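PDB 4GXW: adenosine deaminase from Burkholderia ambifaria, which probably catalyses the zinc-dependent hydrolytic removal of the amino group from adenine or a related purine such as adenosine. Local coordinates for residues T244-P249 against P290-K295; Y86-T89 against D93-R96; A28-E33 against D358-T363; K201-A206 against T213-G218; P298-P303 against V308-A313. All coordinates share one frame; numbering follows the deposited sequence. Where two conformers were deposited one is given.

In the fold
The five contacts are spread over a zinc-bearing TIM barrel. Interactions 4 and 5 meet at the metal: His216 and Asp301 bind the same zinc ion together with one water, although the contact centres lie 24 Å apart. Interaction 3 backs onto interaction 5, since Glu33 OE2 and Thr300 OG1, 2.7 Å apart, probably share a hydrogen bond just behind the zinc-binding loop. Interaction 1 touches interaction 4 where Thr244 OG1 packs on Gly218 CA at 3.4 Å, and its segment 290-295 leads directly into the chain that carries Asp301. Interaction 2 stands on the other side of the molecule, its centre 39 Å from that of interaction 1.

Interaction 1. Residues T244-P249 against P290-K295; sequences TIVDNP and PGLGLK
The carbonyl O of Ile245 accepts from Asn248 N at 2.9 Å, a bond internal to the 244-249 segment that tightens a 3-10 turn and places Ile245 and Val246 to meet Leu294 and Leu292. Thr244 O and Asp247 N make a second bond of the same kind. Facing this turn, Gly293 N bonds to Pro290 O at 2.9 Å, folding the chain into a bend from which Leu292 and Leu294 both point to the 3-10 turn. Gly293 has a phi of 91°, where a CB would press on the preceding carbonyl oxygen; glycine is therefore the natural residue at the bend.

The contact itself is wholly apolar. In one of its two modelled conformers Ile245 offers its CG2 branch to Leu294 CD1 at 3.7 Å, the two side chains meeting at a slant. In Leu294, CG anti to the carbonyl carbon (chi1 -54°) carries the fork toward the 3-10 turn, where CD1 makes the contact. Val246 and Leu292 meet at about a right angle: CD1 of Leu292 lies close to Val246 CG1, at 3.8 Å, and equally close to its CB. The other leucine methyl, CD2, lies more distantly against Pro249 CB, at 4.3 Å. Leucine suits position 292 because its two methyls can serve separate neighbours, and at the exposed end Pro249 adds a compact apolar ring atom.

Around this patch, Cys252 of helix 249-258 touches Ile245, Leu292 and Leu294, while Val227 of helix 224-232 also packs on Ile245. Asn248 occupies the N-cap position of helix 249-258, and Lys295 pairs through its backbone with Phe262 of strand 261-264.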
# COMPACT_ATOMS: atom_id res chain seq x y z
N THR A 244 -2.76 -2.48 15.96
CA THR A 244 -2.79 -2.69 17.40
C THR A 244 -3.24 -1.47 18.20
O THR A 244 -3.43 -1.55 19.41
CB THR A 244 -1.44 -3.21 17.91
OG1 THR A 244 -0.41 -2.30 17.51
CG2 THR A 244 -1.14 -4.60 17.33
N ILE A 245 -3.43 -0.33 17.53
CA ILE A 245 -3.96 0.85 18.20
C ILE A 245 -5.33 0.57 18.83
O ILE A 245 -5.70 1.23 19.79
CB ILE A 245 -4.01 2.09 17.26
CG1 ILE A 245 -4.11 3.38 18.07
CG2 ILE A 245 -5.14 1.96 16.26
CD1 ILE A 245 -4.34 4.61 17.23
N VAL A 246 -6.05 -0.42 18.31
CA VAL A 246 -7.36 -0.76 18.87
C VAL A 246 -7.25 -1.23 20.32
O VAL A 246 -8.25 -1.24 21.05
CB VAL A 246 -8.12 -1.82 18.04
CG1 VAL A 246 -8.28 -1.35 16.60
CG2 VAL A 246 -7.41 -3.17 18.11
N ASP A 247 -6.04 -1.61 20.74
CA ASP A 247 -5.79 -2.01 22.13
C ASP A 247 -5.85 -0.83 23.09
O ASP A 247 -5.92 -1.02 24.31
CB ASP A 247 -4.42 -2.69 22.25
CG ASP A 247 -4.34 -4.00 21.50
OD1 ASP A 247 -5.40 -4.61 21.23
OD2 ASP A 247 -3.22 -4.44 21.18
N ASN A 248 -5.83 0.39 22.56
CA ASN A 248 -5.81 1.60 23.38
C ASN A 248 -6.89 2.57 22.92
O ASN A 248 -6.64 3.46 22.10
CB ASN A 248 -4.42 2.27 23.29
CG ASN A 248 -4.27 3.46 24.24
OD1 ASN A 248 -5.24 4.08 24.65
ND2 ASN A 248 -3.03 3.79 24.56
N PRO A 249 -8.12 2.39 23.42
CA PRO A 249 -9.18 3.29 22.97
C PRO A 249 -8.93 4.77 23.31
O PRO A 249 -9.44 5.63 22.60
CB PRO A 249 -10.44 2.75 23.65
CG PRO A 249 -9.97 1.77 24.69
CD PRO A 249 -8.63 1.27 24.23
N PRO A 290 -12.88 1.80 12.24
CA PRO A 290 -13.80 2.92 12.00
C PRO A 290 -14.75 3.18 13.18
O PRO A 290 -15.05 4.34 13.48
CB PRO A 290 -14.57 2.48 10.74
CG PRO A 290 -13.59 1.58 10.02
CD PRO A 290 -12.93 0.81 11.14
N GLY A 291 -15.21 2.13 13.85
CA GLY A 291 -16.07 2.27 15.02
C GLY A 291 -15.38 2.96 16.19
O GLY A 291 -16.04 3.46 17.10
N LEU A 292 -14.05 2.97 16.17
CA LEU A 292 -13.26 3.67 17.16
C LEU A 292 -12.95 5.11 16.72
O LEU A 292 -12.17 5.81 17.37
CB LEU A 292 -11.97 2.89 17.45
CG LEU A 292 -12.13 1.69 18.39
CD1 LEU A 292 -10.94 0.75 18.31
CD2 LEU A 292 -12.31 2.20 19.82
N GLY A 293 -13.57 5.52 15.62
CA GLY A 293 -13.46 6.89 15.14
C GLY A 293 -12.32 7.13 14.16
O GLY A 293 -12.14 8.25 13.69
N LEU A 294 -11.56 6.08 13.84
CA LEU A 294 -10.38 6.23 13.00
C LEU A 294 -10.74 6.24 11.53
O LEU A 294 -11.65 5.53 11.09
CB LEU A 294 -9.39 5.10 13.27
CG LEU A 294 -8.98 4.93 14.73
CD1 LEU A 294 -8.08 3.71 14.88
CD2 LEU A 294 -8.26 6.18 15.24
N LYS A 295 -10.02 7.07 10.76
CA LYS A 295 -10.14 7.11 9.31
C LYS A 295 -9.24 6.06 8.69
O LYS A 295 -8.01 6.17 8.79
CB LYS A 295 -9.72 8.49 8.78
CG LYS A 295 -10.65 9.62 9.15
CD LYS A 295 -10.26 10.90 8.41
CE LYS A 295 -11.27 12.02 8.62
NZ LYS A 295 -10.98 13.19 7.74

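Interaction 2. Residues Y86-T89 against D93-R96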
# COMPACT_ATOMS: atom_id res chain seq x y z
N TYR A 86 19.06 -10.26 -7.09
CA TYR A 86 19.30 -11.03 -8.32
C TYR A 86 18.64 -10.52 -9.60
O TYR A 86 19.17 -10.73 -10.69
CB TYR A 86 18.89 -12.50 -8.10
CG TYR A 86 19.66 -13.18 -6.99
CD1 TYR A 86 21.02 -13.41 -7.11
CD2 TYR A 86 19.03 -13.56 -5.82
CE1 TYR A 86 21.74 -14.02 -6.11
CE2 TYR A 86 19.75 -14.18 -4.79
CZ TYR A 86 21.10 -14.40 -4.95
OH TYR A 86 21.83 -15.01 -3.96
N LEU A 87 17.49 -9.87 -9.48
CA LEU A 87 16.67 -9.61 -10.66
C LEU A 87 16.78 -8.20 -11.23
O LEU A 87 16.80 -8.02 -12.44
CB LEU A 87 15.20 -9.89 -10.39
CG LEU A 87 14.67 -11.28 -10.73
CD1 LEU A 87 15.21 -12.27 -9.72
CD2 LEU A 87 13.15 -11.29 -10.75
N LEU A 88 16.79 -7.21 -10.35
CA LEU A 88 16.81 -5.82 -10.77
C LEU A 88 18.26 -5.40 -10.94
O LEU A 88 18.97 -5.13 -9.95
CB LEU A 88 16.09 -4.94 -9.73
CG LEU A 88 14.62 -5.32 -9.51
CD1 LEU A 88 14.04 -4.61 -8.29
CD2 LEU A 88 13.76 -5.05 -10.76
N THR A 89 18.73 -5.38 -12.18
CA THR A 89 20.16 -5.17 -12.44
C THR A 89 20.48 -3.92 -13.24
O THR A 89 21.66 -3.59 -13.41
CB THR A 89 20.79 -6.40 -13.13
OG1 THR A 89 20.23 -6.56 -14.44
CG2 THR A 89 20.57 -7.67 -12.31
N ASP A 93 15.03 -1.51 -15.43
CA ASP A 93 14.15 -2.50 -14.81
C ASP A 93 13.20 -1.82 -13.84
O ASP A 93 12.02 -2.20 -13.74
CB ASP A 93 14.97 -3.56 -14.07
CG ASP A 93 15.88 -4.35 -14.99
OD1 ASP A 93 15.63 -4.42 -16.22
OD2 ASP A 93 16.86 -4.91 -14.47
N LEU A 94 13.69 -0.82 -13.11
CA LEU A 94 12.87 -0.05 -12.18
C LEU A 94 11.85 0.80 -12.93
O LEU A 94 10.70 0.92 -12.50
CB LEU A 94 13.75 0.84 -11.30
CG LEU A 94 14.66 0.05 -10.36
CD1 LEU A 94 15.69 0.96 -9.70
CD2 LEU A 94 13.86 -0.68 -9.30
N ARG A 95 12.26 1.38 -14.06
CA ARG A 95 11.32 2.10 -14.91
C ARG A 95 10.19 1.16 -15.33
O ARG A 95 9.00 1.50 -15.20
CB ARG A 95 12.01 2.63 -16.18
CG ARG A 95 11.04 3.38 -17.11
CD ARG A 95 11.45 3.36 -18.58
NE ARG A 95 11.76 2.02 -19.05
CZ ARG A 95 10.87 1.11 -19.43
NH1 ARG A 95 9.57 1.38 -19.44
NH2 ARG A 95 11.28 -0.09 -19.83
N ARG A 96 10.57 -0.01 -15.83
CA ARG A 96 9.57 -0.98 -16.30
C ARG A 96 8.56 -1.37 -15.22
O ARG A 96 7.34 -1.36 -15.46
CB ARG A 96 10.24 -2.23 -16.88
CG ARG A 96 9.24 -3.23 -17.42
CD ARG A 96 9.94 -4.42 -18.05
NE ARG A 96 8.97 -5.41 -18.50
CZ ARG A 96 9.28 -6.51 -19.18
NH1 ARG A 96 10.54 -6.77 -19.49
NH2 ARG A 96 8.33 -7.35 -19.54
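Leu88 leaves the helical path at the end of helix 77-87, and its CA comes within 5.9 Å of Asp93 CA in the first turn of helix 91-106. A short link of a few residues joins the two helices and brings the amide of Thr89 to the Asp93 side chain.

Thr89 N donates to Asp93 OD2 at 3.0 Å with an N-H...O angle of 156°, approaching nearly along the C-O bond. The same oxygen accepts from Arg90 N and forms a salt bridge with Arg53 NH1, so three donors hold it; Arg53 NH1 also bonds Thr89 OG1. Aspartate suits the place, being short enough to serve two successive amides and charged enough to pair with the arginine. Such surroundings would be expected to favour its ionised form.

Apolar contacts complete the junction. Leu88 CD2 lies against Asp93 CB at 3.8 Å, the two side chains running past each other in opposite directions. Its other methyl, CD1, meets Leu94 CD2 at 4.1 Å, where the leucines cross at about a right angle. The arrangement is a short helix-to-helix connection in which an aspartate of the second helix accepts from amides of the linker, part of the helical excursion that adenosine deaminases insert after the first barrel strand.

Interaction 3. Residues A28-E33 against D358-T363; sequences ALPKVE and DMLADT
The peptide plane joining Ala28 to Leu29 has one face covered by Leu360: its CD1 stands over the group, 3.5 Å from Ala28 O and 3.7 Å from Leu29 N. The methyl thus rests on the flat face of the amide, away from the in-plane directions in which its O and N-H make hydrogen bonds. The ring of Pro30 comes up beside this with its CD atom, 4.0 Å from the same Leu360 CD1. Ala28 CB sits at the fork of the leucine, 3.7 Å from CD2 and at a like distance from CD1. Leu360 sends CG anti to its carbonyl carbon (chi1 -67°), which directs the fork from the long helix 343-371 at the end of helix 20-28. Alanine leaves space for both methyls, and proline presents carbon where an amide N-H would otherwise lie.

Behind this patch, Lys31 folds back within its own segment. NZ donates to Leu29 O at 2.8 Å, in the carbonyl plane and on a lone pair, and also to the carbonyls of Phe26 and His108, so three oxygens grip a buried ammonium group.

Between the segments the chemistry is that of dispersion and exclusion of water: within this contact a single leucine carries the packing, with Trp353 and Phe357 of the same helix extending it over Pro30 and Leu29; the directional bonds nearby are those of Lys31 NZ.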
# COMPACT_ATOMS: atom_id res chain seq x y z
N ALA A 28 -15.56 0.21 -10.89
CA ALA A 28 -15.82 1.57 -11.36
C ALA A 28 -15.46 2.65 -10.34
O ALA A 28 -15.22 3.80 -10.71
CB ALA A 28 -17.28 1.70 -11.76
N LEU A 29 -15.43 2.28 -9.06
CA LEU A 29 -15.12 3.22 -7.98
C LEU A 29 -13.83 3.98 -8.25
O LEU A 29 -12.80 3.37 -8.49
CB LEU A 29 -14.93 2.48 -6.65
CG LEU A 29 -16.12 1.91 -5.87
CD1 LEU A 29 -15.67 1.43 -4.50
CD2 LEU A 29 -17.20 2.96 -5.75
N PRO A 30 -13.89 5.31 -8.22
CA PRO A 30 -12.61 6.03 -8.34
C PRO A 30 -11.79 5.82 -7.08
O PRO A 30 -12.36 5.80 -5.98
CB PRO A 30 -13.02 7.50 -8.47
CG PRO A 30 -14.44 7.57 -7.99
CD PRO A 30 -15.05 6.20 -8.14
N LYS A 31 -10.48 5.65 -7.23
CA LYS A 31 -9.63 5.27 -6.12
C LYS A 31 -8.32 6.02 -6.07
O LYS A 31 -7.77 6.44 -7.10
CB LYS A 31 -9.26 3.78 -6.22
CG LYS A 31 -10.43 2.80 -6.25
CD LYS A 31 -9.96 1.40 -6.63
CE LYS A 31 -11.12 0.44 -6.91
NZ LYS A 31 -11.86 0.71 -8.19
N VAL A 32 -7.82 6.24 -4.85
CA VAL A 32 -6.40 6.47 -4.67
C VAL A 32 -5.82 5.21 -4.04
O VAL A 32 -6.54 4.44 -3.39
CB VAL A 32 -6.07 7.69 -3.80
CG1 VAL A 32 -6.74 8.94 -4.35
CG2 VAL A 32 -6.48 7.46 -2.36
N GLU A 33 -4.53 4.99 -4.26
CA GLU A 33 -3.80 3.94 -3.54
C GLU A 33 -2.64 4.61 -2.81
O GLU A 33 -1.85 5.35 -3.42
CB GLU A 33 -3.28 2.84 -4.47
CG GLU A 33 -2.53 1.74 -3.70
CD GLU A 33 -2.58 0.39 -4.38
OE1 GLU A 33 -2.13 0.28 -5.55
OE2 GLU A 33 -3.07 -0.57 -3.74
N ASP A 358 -21.90 8.41 -5.81
CA ASP A 358 -23.35 8.37 -5.62
C ASP A 358 -24.05 7.74 -6.83
O ASP A 358 -24.97 6.93 -6.67
CB ASP A 358 -23.91 9.77 -5.36
CG ASP A 358 -23.49 10.35 -4.02
OD1 ASP A 358 -23.05 9.59 -3.13
OD2 ASP A 358 -23.62 11.59 -3.86
N MET A 359 -23.62 8.12 -8.03
CA MET A 359 -24.20 7.52 -9.23
C MET A 359 -23.90 6.02 -9.33
O MET A 359 -24.78 5.24 -9.69
CB MET A 359 -23.73 8.24 -10.50
CG MET A 359 -24.48 9.53 -10.76
SD MET A 359 -24.15 10.22 -12.39
CE MET A 359 -24.90 8.99 -13.45
N LEU A 360 -22.67 5.62 -9.01
CA LEU A 360 -22.32 4.21 -9.05
C LEU A 360 -23.15 3.40 -8.06
O LEU A 360 -23.56 2.28 -8.37
CB LEU A 360 -20.82 4.03 -8.79
CG LEU A 360 -19.90 4.59 -9.89
CD1 LEU A 360 -18.43 4.44 -9.49
CD2 LEU A 360 -20.18 3.93 -11.24
N ALA A 361 -23.41 3.97 -6.89
CA ALA A 361 -24.26 3.31 -5.90
C ALA A 361 -25.70 3.12 -6.40
O ALA A 361 -26.29 2.05 -6.22
CB ALA A 361 -24.25 4.08 -4.59
N ASP A 362 -26.26 4.14 -7.04
CA ASP A 362 -27.59 4.00 -7.63
C ASP A 362 -27.61 2.97 -8.76
O ASP A 362 -28.59 2.23 -8.93
CB ASP A 362 -28.11 5.35 -8.15
CG ASP A 362 -28.79 6.18 -7.06
OD1 ASP A 362 -28.92 5.69 -5.92
OD2 ASP A 362 -29.22 7.31 -7.37
N THR A 363 -26.53 2.91 -9.53
CA THR A 363 -26.45 1.96 -10.64
C THR A 363 -26.30 0.52 -10.13
O THR A 363 -26.82 -0.41 -10.75
CB THR A 363 -25.34 2.36 -11.63
OG1 THR A 363 -25.70 3.62 -12.22
CG2 THR A 363 -25.17 1.32 -12.73

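Interaction 4. Residues K201-A206 against T213-G218; sequences KAYRDA and TTAHAG. With ZN (zinc ion), chain C.
Tyr203 of helix 200-208 reaches across to Thr213, Thr214 and Ala215 of strand 212-217 within a beta-alpha-beta unit of the TIM barrel. Helix and strand run nearly antiparallel, at 156° with their axes 10.0 Å apart, as expected of an outer helix packed on the strand that follows it.

The polar link is a single bond, Tyr203 OH donating to Thr214 O at 2.7 Å. The donor is tilted 17° from the carbonyl plane, while the oxygen lies at the ring edge. A tyrosine is long enough to span the gap and donate a hydrogen bond to a buried carbonyl. On the outward side of the helix Arg204 holds Asp205 side-on, NE and NH2 both bonding OD1 in a salt bridge.

Apolar packing flanks the phenol. Thr213 CB approaches Tyr203 CE2 obliquely at 3.6 Å, and its CG2, placed anti to the carbonyl carbon, meets Ala206 CB at 4.0 Å. Ala215 CB lies beside Tyr203 OH. The small alanines fit beside the tyrosine and threonine, and Ile185 and Ile187 of strand 184-188 line the same layer.

Metal binding is the business of the strand's other end. His216 joins His35, His37 and Asp301 round the zinc ion, its NE2 2.3 Å from the metal, with the zinc-bound water at the edge of the imidazole and in its plane.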
# COMPACT_ATOMS: atom_id res chain seq x y z
N LYS A 201 16.42 10.16 13.55
CA LYS A 201 17.23 11.12 12.81
C LYS A 201 16.77 11.31 11.37
O LYS A 201 16.67 12.44 10.87
CB LYS A 201 18.71 10.72 12.86
CG LYS A 201 19.66 11.81 12.42
CD LYS A 201 21.10 11.40 12.70
CE LYS A 201 22.07 12.38 12.10
NZ LYS A 201 23.44 11.88 12.32
N ALA A 202 16.45 10.21 10.70
CA ALA A 202 16.01 10.28 9.32
C ALA A 202 14.68 11.02 9.22
O ALA A 202 14.47 11.79 8.28
CB ALA A 202 15.88 8.88 8.74
N TYR A 203 13.79 10.79 10.18
CA TYR A 203 12.50 11.49 10.18
C TYR A 203 12.68 12.98 10.43
O TYR A 203 12.06 13.80 9.73
CB TYR A 203 11.50 10.83 11.15
CG TYR A 203 10.84 9.62 10.50
CD1 TYR A 203 11.51 8.40 10.43
CD2 TYR A 203 9.59 9.72 9.92
CE1 TYR A 203 10.92 7.31 9.79
CE2 TYR A 203 9.01 8.64 9.28
CZ TYR A 203 9.68 7.45 9.22
OH TYR A 203 9.09 6.38 8.58
N ARG A 204 13.53 13.34 11.39
CA ARG A 204 13.86 14.75 11.62
C ARG A 204 14.39 15.39 10.34
O ARG A 204 13.96 16.48 9.95
CB ARG A 204 14.93 14.89 12.70
CG ARG A 204 15.42 16.32 12.91
CD ARG A 204 16.76 16.36 13.61
NE ARG A 204 17.83 15.87 12.73
CZ ARG A 204 19.11 15.81 13.09
NH1 ARG A 204 19.49 16.19 14.30
NH2 ARG A 204 20.01 15.36 12.22
N ASP A 205 15.33 14.72 9.69
CA ASP A 205 15.94 15.26 8.49
C ASP A 205 14.92 15.39 7.35
O ASP A 205 14.94 16.38 6.62
CB ASP A 205 17.11 14.39 8.03
CG ASP A 205 18.33 14.49 8.93
OD1 ASP A 205 18.33 15.28 9.90
OD2 ASP A 205 19.31 13.78 8.64
N ALA A 206 14.04 14.40 7.19
CA ALA A 206 13.07 14.45 6.10
C ALA A 206 12.13 15.64 6.27
O ALA A 206 11.88 16.38 5.32
CB ALA A 206 12.28 13.15 6.03
N THR A 213 6.00 12.47 5.72
CA THR A 213 6.45 11.19 6.22
C THR A 213 5.28 10.29 6.59
O THR A 213 4.20 10.75 6.99
CB THR A 213 7.42 11.31 7.44
OG1 THR A 213 6.69 11.67 8.62
CG2 THR A 213 8.55 12.31 7.22
N THR A 214 5.52 9.00 6.46
CA THR A 214 4.59 7.97 6.89
C THR A 214 5.41 6.84 7.52
O THR A 214 6.64 6.87 7.46
CB THR A 214 3.70 7.45 5.72
OG1 THR A 214 2.70 6.55 6.22
CG2 THR A 214 4.54 6.76 4.65
N ALA A 215 4.75 5.88 8.15
CA ALA A 215 5.46 4.78 8.79
C ALA A 215 4.58 3.56 8.97
O ALA A 215 3.44 3.68 9.41
CB ALA A 215 6.01 5.21 10.16
N HIS A 216 5.13 2.38 8.67
CA HIS A 216 4.52 1.11 9.08
C HIS A 216 4.65 1.02 10.61
O HIS A 216 5.76 1.17 11.17
CB HIS A 216 5.24 -0.10 8.45
CG HIS A 216 4.90 -0.35 7.01
ND1 HIS A 216 5.01 0.62 6.02
CD2 HIS A 216 4.48 -1.47 6.38
CE1 HIS A 216 4.67 0.09 4.86
NE2 HIS A 216 4.34 -1.17 5.04
N ALA A 217 3.54 0.78 11.29
CA ALA A 217 3.55 0.67 12.75
C ALA A 217 2.38 -0.18 13.22
O ALA A 217 1.27 -0.07 12.68
CB ALA A 217 3.49 2.05 13.40
N GLY A 218 2.62 -1.03 14.21
CA GLY A 218 1.56 -1.86 14.76
C GLY A 218 1.18 -3.06 13.89
O GLY A 218 0.06 -3.58 13.99
ZN ZN C . 3.41 -2.42 3.40
O HOH W 1 3.06 -3.91 4.64

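Interaction 5. Residues P298-P303 against V308-A313. With ZN (zinc ion), chain C.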
# COMPACT_ATOMS: atom_id res chain seq x y z
N PRO A 298 -8.44 1.39 2.45
CA PRO A 298 -7.94 0.06 2.06
C PRO A 298 -7.01 0.09 0.84
O PRO A 298 -7.19 0.93 -0.05
CB PRO A 298 -9.22 -0.69 1.72
CG PRO A 298 -10.11 0.38 1.16
CD PRO A 298 -9.82 1.61 1.98
N ASN A 299 -6.05 -0.83 0.82
CA ASN A 299 -5.00 -0.85 -0.18
C ASN A 299 -4.55 -2.29 -0.43
O ASN A 299 -4.89 -3.18 0.35
CB ASN A 299 -3.80 -0.04 0.31
CG ASN A 299 -4.09 1.44 0.35
OD1 ASN A 299 -3.91 2.12 -0.64
ND2 ASN A 299 -4.54 1.94 1.51
N THR A 300 -3.75 -2.50 -1.49
CA THR A 300 -3.29 -3.83 -1.88
C THR A 300 -1.97 -4.28 -1.24
O THR A 300 -1.76 -5.49 -1.08
CB THR A 300 -3.18 -4.00 -3.42
OG1 THR A 300 -2.23 -3.07 -3.95
CG2 THR A 300 -4.54 -3.78 -4.11
N ASP A 301 -1.09 -3.34 -0.91
CA ASP A 301 0.24 -3.60 -0.29
C ASP A 301 1.22 -4.27 -1.27
O ASP A 301 2.19 -3.65 -1.70
CB ASP A 301 0.10 -4.41 1.01
CG ASP A 301 1.25 -4.20 2.03
OD1 ASP A 301 2.18 -3.36 1.89
OD2 ASP A 301 1.19 -4.89 3.07
N ASP A 302 0.96 -5.53 -1.62
CA ASP A 302 1.79 -6.28 -2.57
C ASP A 302 0.85 -6.97 -3.54
O ASP A 302 0.62 -8.18 -3.42
CB ASP A 302 2.67 -7.31 -1.85
CG ASP A 302 3.53 -6.69 -0.77
OD1 ASP A 302 4.55 -6.06 -1.10
OD2 ASP A 302 3.20 -6.85 0.43
N PRO A 303 0.28 -6.22 -4.49
CA PRO A 303 -0.86 -6.73 -5.27
C PRO A 303 -0.57 -8.02 -6.04
O PRO A 303 -1.43 -8.89 -6.07
CB PRO A 303 -1.19 -5.57 -6.23
CG PRO A 303 0.04 -4.71 -6.23
CD PRO A 303 0.59 -4.82 -4.85
N VAL A 308 -4.12 -9.74 -5.14
CA VAL A 308 -5.24 -8.84 -4.91
C VAL A 308 -5.04 -7.54 -5.70
O VAL A 308 -4.00 -6.90 -5.59
CB VAL A 308 -5.45 -8.58 -3.38
CG1 VAL A 308 -4.22 -7.90 -2.74
CG2 VAL A 308 -6.72 -7.78 -3.11
N ASN A 309 -6.03 -7.19 -6.52
CA ASN A 309 -5.98 -5.92 -7.24
C ASN A 309 -6.81 -4.86 -6.48
O ASN A 309 -7.51 -5.21 -5.51
CB ASN A 309 -6.40 -6.11 -8.71
CG ASN A 309 -7.86 -6.50 -8.87
OD1 ASN A 309 -8.74 -5.89 -8.26
ND2 ASN A 309 -8.13 -7.51 -9.70
N PRO A 310 -6.75 -3.57 -6.88
CA PRO A 310 -7.46 -2.54 -6.11
C PRO A 310 -8.97 -2.80 -6.02
O PRO A 310 -9.54 -2.59 -4.95
CB PRO A 310 -7.16 -1.26 -6.89
CG PRO A 310 -5.77 -1.51 -7.46
CD PRO A 310 -5.80 -2.97 -7.85
N SER A 311 -9.60 -3.25 -7.10
CA SER A 311 -11.04 -3.55 -7.06
C SER A 311 -11.37 -4.64 -6.05
O SER A 311 -12.41 -4.59 -5.38
CB SER A 311 -11.56 -3.93 -8.45
OG SER A 311 -11.36 -2.86 -9.36
N GLU A 312 -10.48 -5.63 -5.94
CA GLU A 312 -10.65 -6.73 -5.00
C GLU A 312 -10.42 -6.31 -3.55
O GLU A 312 -11.09 -6.80 -2.64
CB GLU A 312 -9.72 -7.88 -5.37
CG GLU A 312 -10.13 -8.64 -6.63
CD GLU A 312 -9.09 -9.65 -7.08
OE1 GLU A 312 -7.88 -9.35 -6.97
OE2 GLU A 312 -9.47 -10.76 -7.51
N ALA A 313 -9.47 -5.41 -3.33
CA ALA A 313 -9.23 -4.92 -1.97
C ALA A 313 -10.46 -4.20 -1.43
O ALA A 313 -10.86 -4.41 -0.29
CB ALA A 313 -7.99 -4.03 -1.93
ZN ZN C . 3.41 -2.42 3.40
O HOH W 1 3.06 -3.91 4.64
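Thr300 packs closely on the start of helix 310-319. Its CG2 lies 3.5 Å from Val308 O and also touches Asn309 C, while Pro310 CD and Ala313 CB stand farther off. The torsion (chi1 62°) divides the threonine's tasks: CG2 enters the packing, while OG1 bonds to Glu33 OE2. Next along the loop, Pro303 CB approaches Val308 O at 3.2 Å, and Val308 N donates to Pro303 O at 3.0 Å, in the carbonyl plane, closing the loop between the segments.

The looser, partly exposed side belongs to the N-terminus of helix 310-319. Asn309 and Glu312 form a capping box: Glu312 N donates to Asn309 OD1 and Asn309 N to Glu312 OE1, both at 2.9 Å. Asn309 caps an amide of the first turn, and Glu312 in return accepts from the N-cap amide.

On its far side the loop presents Asp301, whose positive phi (70°), together with CG opposite the backbone N (chi1 -153°), brings the carboxylate to the zinc ion. OD1 binds the metal at 2.2 Å, and OD2 accepts from the zinc-bound water at 2.6 Å. This aspartate completes with His35, His37 and His216 the mononuclear zinc site characteristic of the adenosine deaminase TIM barrel.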